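Local coordinates for trypsin-resistant surface T6 protein (Streptococcus pyogenes serotype M6, PDB 4P0D), which probably forms the shaft of the cell-wall-anchored pilus as its backbone pilin, built of three Ig-like domains, at residues K164-G169 / A263-K268; L168-S173 / F432-S437. The protein carries 1 engineered substitution. All blocks are in the same frame, centred on the assembly; numbering follows the deposited sequence. Where two conformers were deposited one is given.

Interaction 1 (K164-G169 / A263-K268)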
ATOM      1  N   LYS A 164       8.270  13.796   2.542  1.00 22.60           N
ATOM      2  CA  LYS A 164       8.065  14.020   1.119  1.00 21.47           C
ATOM      3  C   LYS A 164       6.895  14.975   0.904  1.00 18.88           C
ATOM      4  O   LYS A 164       5.810  14.747   1.402  1.00 18.31           O
ATOM      5  CB  LYS A 164       7.910  12.692   0.368  1.00 22.94           C
ATOM      6  CG  LYS A 164       9.204  11.866   0.443  1.00 23.50           C
ATOM      7  CD  LYS A 164       9.232  10.684  -0.502  1.00 24.75           C
ATOM      8  CE  LYS A 164      10.490   9.846  -0.298  1.00 25.90           C
ATOM      9  NZ  LYS A 164      11.738  10.529  -0.776  1.00 26.67           N
ATOM     10  N   THR A 165       7.151  16.061   0.176  1.00 17.24           N
ATOM     11  CA  THR A 165       6.153  17.106  -0.029  1.00 16.37           C
ATOM     12  C   THR A 165       5.820  17.302  -1.515  1.00 15.59           C
ATOM     13  O   THR A 165       6.585  16.932  -2.391  1.00 16.66           O
ATOM     14  CB  THR A 165       6.616  18.452   0.566  1.00 16.08           C
ATOM     15  OG1 THR A 165       7.657  19.010  -0.241  1.00 16.15           O
ATOM     16  CG2 THR A 165       7.138  18.269   1.996  1.00 16.89           C
ATOM     17  N   THR A 166       4.676  17.904  -1.781  1.00 15.00           N
ATOM     18  CA  THR A 166       4.224  18.106  -3.148  1.00 14.81           C
ATOM     19  C   THR A 166       3.330  19.347  -3.241  1.00 15.12           C
ATOM     20  O   THR A 166       3.091  20.045  -2.236  1.00 15.98           O
ATOM     21  CB  THR A 166       3.464  16.853  -3.637  1.00 14.64           C
ATOM     22  OG1 THR A 166       3.227  16.947  -5.049  1.00 14.96           O
ATOM     23  CG2 THR A 166       2.166  16.717  -2.910  1.00 14.66           C
ATOM     24  N   SER A 167       2.811  19.618  -4.431  1.00 15.51           N
ATOM     25  CA  SER A 167       2.000  20.798  -4.646  1.00 15.30           C
ATOM     26  C   SER A 167       0.810  20.464  -5.538  1.00 15.25           C
ATOM     27  O   SER A 167       0.810  19.441  -6.244  1.00 14.68           O
ATOM     28  CB  SER A 167       2.862  21.894  -5.252  1.00 16.18           C
ATOM     29  OG  SER A 167       3.312  21.520  -6.553  1.00 17.50           O
ATOM     30  N   LEU A 168      -0.210  21.316  -5.491  1.00 14.75           N
ATOM     31  CA  LEU A 168      -1.398  21.167  -6.355  1.00 14.61           C
ATOM     32  C   LEU A 168      -0.996  21.034  -7.825  1.00 14.25           C
ATOM     33  O   LEU A 168      -0.193  21.820  -8.337  1.00 14.22           O
ATOM     34  CB  LEU A 168      -2.338  22.365  -6.189  1.00 15.16           C
ATOM     35  CG  LEU A 168      -3.540  22.427  -7.136  1.00 15.24           C
ATOM     36  CD1 LEU A 168      -4.509  21.301  -6.811  1.00 16.39           C
ATOM     37  CD2 LEU A 168      -4.220  23.771  -6.994  1.00 15.45           C
ATOM     38  N   GLY A 169      -1.534  20.024  -8.487  1.00 13.68           N
ATOM     39  CA  GLY A 169      -1.252  19.781  -9.902  1.00 13.69           C
ATOM     40  C   GLY A 169      -0.005  18.962 -10.172  1.00 13.30           C
ATOM     41  O   GLY A 169       0.302  18.715 -11.319  1.00 13.12           O
ATOM     42  N   ALA A 263      -0.501   9.273  -9.734  1.00 13.05           N
ATOM     43  CA  ALA A 263      -1.636  10.047  -9.330  1.00 13.10           C
ATOM     44  C   ALA A 263      -1.287  11.530  -9.345  1.00 13.37           C
ATOM     45  O   ALA A 263      -0.117  11.896  -9.273  1.00 14.03           O
ATOM     46  CB  ALA A 263      -2.129   9.609  -7.968  1.00 13.67           C
ATOM     47  N   VAL A 264      -2.295  12.389  -9.467  0.50 13.48           N
ATOM     48  CA  VAL A 264      -2.059  13.837  -9.505  0.50 13.17           C
ATOM     49  C   VAL A 264      -2.754  14.555  -8.345  0.50 13.32           C
ATOM     50  O   VAL A 264      -3.939  14.324  -8.066  0.50 13.20           O
ATOM     51  CB  VAL A 264      -2.539  14.455 -10.831  0.50 13.16           C
ATOM     52  CG1 VAL A 264      -4.043  14.323 -10.954  0.50 13.08           C
ATOM     53  CG2 VAL A 264      -2.114  15.913 -10.924  0.50 12.96           C
ATOM     54  N   VAL A 265      -2.014  15.460  -7.711  1.00 13.30           N
ATOM     55  CA  VAL A 265      -2.449  16.128  -6.487  1.00 13.58           C
ATOM     56  C   VAL A 265      -3.568  17.075  -6.896  1.00 13.69           C
ATOM     57  O   VAL A 265      -3.397  17.876  -7.817  1.00 12.75           O
ATOM     58  CB  VAL A 265      -1.279  16.903  -5.822  1.00 13.82           C
ATOM     59  CG1 VAL A 265      -1.718  17.606  -4.535  1.00 13.54           C
ATOM     60  CG2 VAL A 265      -0.120  15.979  -5.526  1.00 13.82           C
ATOM     61  N   ASN A 266      -4.734  16.929  -6.266  1.00 14.83           N
ATOM     62  CA  ASN A 266      -5.918  17.760  -6.581  1.00 15.02           C
ATOM     63  C   ASN A 266      -6.205  18.777  -5.466  1.00 15.75           C
ATOM     64  O   ASN A 266      -5.475  18.860  -4.493  1.00 15.45           O
ATOM     65  CB  ASN A 266      -7.147  16.875  -6.860  1.00 15.63           C
ATOM     66  CG  ASN A 266      -7.606  16.066  -5.640  1.00 15.31           C
ATOM     67  OD1 ASN A 266      -7.842  16.613  -4.556  1.00 16.05           O
ATOM     68  ND2 ASN A 266      -7.736  14.764  -5.816  1.00 15.11           N
ATOM     69  N   ASN A 267      -7.243  19.573  -5.647  1.00 17.57           N
ATOM     70  CA  ASN A 267      -7.555  20.670  -4.720  1.00 19.68           C
ATOM     71  C   ASN A 267      -7.965  20.223  -3.309  1.00 19.63           C
ATOM     72  O   ASN A 267      -7.937  21.034  -2.394  1.00 18.76           O
ATOM     73  CB  ASN A 267      -8.636  21.573  -5.312  1.00 21.08           C
ATOM     74  CG  ASN A 267      -9.986  20.910  -5.347  1.00 22.87           C
ATOM     75  OD1 ASN A 267     -10.843  21.180  -4.513  1.00 27.36           O
ATOM     76  ND2 ASN A 267     -10.173  20.022  -6.289  1.00 25.00           N
ATOM     77  N   LYS A 268      -8.320  18.945  -3.140  1.00 19.22           N
ATOM     78  CA  LYS A 268      -8.663  18.390  -1.822  1.00 20.55           C
ATOM     79  C   LYS A 268      -7.447  17.892  -1.040  1.00 19.60           C
ATOM     80  O   LYS A 268      -7.597  17.325   0.050  1.00 20.14           O
ATOM     81  CB  LYS A 268      -9.665  17.238  -1.966  1.00 22.29           C
ATOM     82  CG  LYS A 268     -11.003  17.634  -2.557  1.00 24.60           C
ATOM     83  CD  LYS A 268     -11.712  16.410  -3.130  1.00 26.55           C
ATOM     84  CE  LYS A 268     -13.193  16.674  -3.331  1.00 28.30           C
ATOM     85  NZ  LYS A 268     -13.904  15.471  -3.861  1.00 30.11           N
TER

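Interaction 2 (L168-S173 / F432-S437)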
ATOM      1  N   LEU A 168      -0.210  21.316  -5.491  1.00 14.75           N
ATOM      2  CA  LEU A 168      -1.398  21.167  -6.355  1.00 14.61           C
ATOM      3  C   LEU A 168      -0.996  21.034  -7.825  1.00 14.25           C
ATOM      4  O   LEU A 168      -0.193  21.820  -8.337  1.00 14.22           O
ATOM      5  CB  LEU A 168      -2.338  22.365  -6.189  1.00 15.16           C
ATOM      6  CG  LEU A 168      -3.540  22.427  -7.136  1.00 15.24           C
ATOM      7  CD1 LEU A 168      -4.509  21.301  -6.811  1.00 16.39           C
ATOM      8  CD2 LEU A 168      -4.220  23.771  -6.994  1.00 15.45           C
ATOM      9  N   GLY A 169      -1.534  20.024  -8.487  1.00 13.68           N
ATOM     10  CA  GLY A 169      -1.252  19.781  -9.902  1.00 13.69           C
ATOM     11  C   GLY A 169      -0.005  18.962 -10.172  1.00 13.30           C
ATOM     12  O   GLY A 169       0.302  18.715 -11.319  1.00 13.12           O
ATOM     13  N   SER A 170       0.701  18.504  -9.137  1.00 13.19           N
ATOM     14  CA  SER A 170       1.890  17.665  -9.334  1.00 13.32           C
ATOM     15  C   SER A 170       1.538  16.196  -9.602  1.00 13.16           C
ATOM     16  O   SER A 170       0.666  15.631  -8.949  1.00 13.12           O
ATOM     17  CB  SER A 170       2.796  17.745  -8.106  1.00 13.74           C
ATOM     18  OG  SER A 170       3.266  19.066  -7.890  1.00 13.95           O
ATOM     19  N   VAL A 171       2.223  15.573 -10.550  1.00 13.56           N
ATOM     20  CA  VAL A 171       2.039  14.146 -10.811  1.00 13.66           C
ATOM     21  C   VAL A 171       3.064  13.359  -9.990  1.00 13.12           C
ATOM     22  O   VAL A 171       4.282  13.589 -10.066  1.00 12.52           O
ATOM     23  CB  VAL A 171       2.153  13.806 -12.309  1.00 14.29           C
ATOM     24  CG1 VAL A 171       2.312  12.318 -12.545  1.00 14.79           C
ATOM     25  CG2 VAL A 171       0.933  14.324 -13.061  1.00 14.98           C
ATOM     26  N   LEU A 172       2.554  12.429  -9.197  1.00 12.64           N
ATOM     27  CA  LEU A 172       3.395  11.593  -8.340  1.00 12.59           C
ATOM     28  C   LEU A 172       3.448  10.175  -8.886  1.00 12.61           C
ATOM     29  O   LEU A 172       2.413   9.640  -9.337  1.00 14.17           O
ATOM     30  CB  LEU A 172       2.831  11.593  -6.918  1.00 12.72           C
ATOM     31  CG  LEU A 172       2.729  12.966  -6.245  1.00 13.19           C
ATOM     32  CD1 LEU A 172       2.303  12.826  -4.805  1.00 13.99           C
ATOM     33  CD2 LEU A 172       4.049  13.697  -6.288  1.00 13.42           C
ATOM     34  N   SER A 173       4.627   9.572  -8.839  1.00 12.12           N
ATOM     35  CA  SER A 173       4.879   8.278  -9.472  1.00 12.71           C
ATOM     36  C   SER A 173       5.157   7.258  -8.381  1.00 13.12           C
ATOM     37  O   SER A 173       6.143   7.353  -7.673  1.00 13.28           O
ATOM     38  CB  SER A 173       6.059   8.356 -10.438  1.00 12.38           C
ATOM     39  OG  SER A 173       5.744   9.246 -11.504  1.00 12.95           O
ATOM     40  N   PHE A 432      -6.551  19.316 -13.239  1.00 20.35           N
ATOM     41  CA  PHE A 432      -5.491  20.325 -13.246  1.00 18.92           C
ATOM     42  C   PHE A 432      -4.092  19.716 -13.079  1.00 18.30           C
ATOM     43  O   PHE A 432      -3.838  18.922 -12.155  1.00 17.57           O
ATOM     44  CB  PHE A 432      -5.696  21.377 -12.152  1.00 18.26           C
ATOM     45  CG  PHE A 432      -4.595  22.406 -12.099  1.00 18.09           C
ATOM     46  CD1 PHE A 432      -4.524  23.408 -13.052  1.00 17.99           C
ATOM     47  CD2 PHE A 432      -3.621  22.358 -11.119  1.00 18.31           C
ATOM     48  CE1 PHE A 432      -3.510  24.347 -13.022  1.00 18.23           C
ATOM     49  CE2 PHE A 432      -2.597  23.299 -11.081  1.00 18.59           C
ATOM     50  CZ  PHE A 432      -2.534  24.288 -12.034  1.00 18.06           C
ATOM     51  N   TYR A 433      -3.183  20.133 -13.961  1.00 17.18           N
ATOM     52  CA  TYR A 433      -1.779  19.766 -13.891  1.00 16.82           C
ATOM     53  C   TYR A 433      -0.959  21.020 -13.827  1.00 15.86           C
ATOM     54  O   TYR A 433      -1.219  21.972 -14.562  1.00 15.59           O
ATOM     55  CB  TYR A 433      -1.345  19.021 -15.154  1.00 17.43           C
ATOM     56  CG  TYR A 433      -2.020  17.698 -15.316  1.00 18.37           C
ATOM     57  CD1 TYR A 433      -3.313  17.619 -15.818  1.00 19.14           C
ATOM     58  CD2 TYR A 433      -1.381  16.529 -14.948  1.00 18.62           C
ATOM     59  CE1 TYR A 433      -3.955  16.407 -15.948  1.00 19.99           C
ATOM     60  CE2 TYR A 433      -2.001  15.305 -15.096  1.00 19.75           C
ATOM     61  CZ  TYR A 433      -3.292  15.256 -15.585  1.00 20.20           C
ATOM     62  OH  TYR A 433      -3.909  14.038 -15.712  1.00 21.62           O
ATOM     63  N   SER A 434       0.096  20.979 -13.035  1.00 14.82           N
ATOM     64  CA  SER A 434       1.032  22.080 -12.949  1.00 14.42           C
ATOM     65  C   SER A 434       1.855  22.143 -14.235  1.00 14.49           C
ATOM     66  O   SER A 434       1.878  21.202 -15.029  1.00 13.84           O
ATOM     67  CB  SER A 434       1.954  21.881 -11.760  1.00 14.55           C
ATOM     68  OG  SER A 434       2.806  20.770 -11.974  1.00 14.37           O
ATOM     69  N   ILE A 435       2.547  23.259 -14.417  1.00 14.94           N
ATOM     70  CA  ILE A 435       3.436  23.457 -15.555  1.00 15.27           C
ATOM     71  C   ILE A 435       4.456  22.325 -15.639  1.00 14.93           C
ATOM     72  O   ILE A 435       4.714  21.776 -16.725  1.00 14.82           O
ATOM     73  CB  ILE A 435       4.171  24.813 -15.446  1.00 16.31           C
ATOM     74  CG1 ILE A 435       3.185  25.992 -15.527  1.00 17.63           C
ATOM     75  CG2 ILE A 435       5.272  24.932 -16.481  1.00 15.90           C
ATOM     76  CD1 ILE A 435       2.512  26.191 -16.871  1.00 18.49           C
ATOM     77  N   ASP A 436       5.040  21.970 -14.500  1.00 14.50           N
ATOM     78  CA  ASP A 436       6.073  20.930 -14.478  1.00 14.66           C
ATOM     79  C   ASP A 436       5.540  19.505 -14.655  1.00 13.92           C
ATOM     80  O   ASP A 436       6.312  18.586 -14.879  1.00 14.18           O
ATOM     81  CB  ASP A 436       6.926  21.036 -13.210  1.00 15.23           C
ATOM     82  CG  ASP A 436       7.834  22.262 -13.216  1.00 16.70           C
ATOM     83  OD1 ASP A 436       8.274  22.700 -14.307  1.00 16.59           O
ATOM     84  OD2 ASP A 436       8.097  22.788 -12.116  1.00 17.67           O
ATOM     85  N   SER A 437       4.227  19.330 -14.547  1.00 14.17           N
ATOM     86  CA  SER A 437       3.597  18.044 -14.804  1.00 14.05           C
ATOM     87  C   SER A 437       2.734  18.085 -16.076  1.00 14.36           C
ATOM     88  O   SER A 437       1.721  17.394 -16.170  1.00 13.78           O
ATOM     89  CB  SER A 437       2.768  17.620 -13.596  1.00 13.99           C
ATOM     90  OG  SER A 437       3.607  17.096 -12.583  1.00 14.42           O
TER
HETATM   91  O   HOH W   1       4.631  20.422  -9.949  1.00 16.48           O

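Interaction 1 (K164-G169 / A263-K268)
Val265 is the residue that the loop 166-169 folds around. Its CB lies 3.3 Å from Ser167 O, and with CG1 anti to the backbone N (chi1 -180°) that methyl also lies against the same carbonyl, while CG2 meets the Thr166 side chain tip to tip, touching OG1 at 3.5 Å and the methyl CG2 about as closely. Thr166 and Val265 are both buried, and these short approaches make this the tight part; Leu172 lies against both as a further neighbour. At its edge Gly169 N donates to Val265 O at 2.9 Å; the N-H points in well (156°), although the donor sits 34° off the carbonyl plane. Toward the more exposed side the contact thins to one branch: Leu168 CD1 rests on the peptide link after Asn266, 3.3 Å from its C. The turn there is held from within, Asn266 OD1 accepting from Lys268 N in its carbonyl plane at 2.8 Å, while Asn266 ND2 goes to Thr203 OG1 and Glu200 O. The loop passes across the end of strand 258-265 and leads into the antiparallel pairing of 171-179 with it in this Ig-like, Cna-B-like domain; past that strand the chain leaves through an Asx turn.

Interaction 2 (L168-S173 / F432-S437)
Gly169 O meets Ser434 N on strand 431-434, an edge strand of a four-stranded antiparallel sheet, so this contact joins the Cna-B-like middle domain to a C-terminal part of the pilin. Among the hydrogen bonds, Ser434 N reaches Gly169 O at 2.8 Å with a nearly straight N-H (171°), yet it comes from above the carbonyl plane, 40° out of it. In the other direction Val171 N donates to Ser437 OG at 2.9 Å; that hydroxyl stands anti to its own carbonyl carbon, beside the backbone N (chi1 -79°). The turn that carries Ser437 is closed by its own N on Ser434 O. Two C-H...O contacts flank the glycine: Gly169 CA faces Phe432 O, and Tyr433 CA faces Gly169 O, each at 3.5 Å. This closeness suits glycine: a CB would run into the Phe432 ring and Ser434 N, and the positive phi itself calls for it. The apolar contacts lie to either side. Leu168 CG packs on Phe432 CD2, the two side chains crossing at about a right angle, with Leu168 O at the ring's edge in its plane; Tyr410 stacks on the same ring. Val171 CG2 sits at the edge of the Tyr433 ring, 3.7 Å from CE2. Last comes a water bridge: one water donates to Ser170 OG, which also bonds Ser167 OG, and lies 2.7 Å from Ser434 OG.

Overall arrangement
From the N terminus, the chain passes through the first domain, runs along strand 163-165 and enters the loop at 166-170, where both contacts begin. Interaction 1 closes the shorter loop when strand 258-265 returns within the middle domain, with 93 residues between its segments; interaction 2 closes a far longer one, with 258 between. The two share Leu168 and Gly169. Their loops overlap without strictly nesting: interaction 1 begins a few residues earlier and closes at 263-268, inside the span that interaction 2 closes at 432-437. Their centres lie about 7 Å apart, and Val265 N to Ser170 O, 3.0 Å, probably bonds one to the other. Together they tie strands 171-179 and 258-265 to strand 431-434 of the C-terminal part.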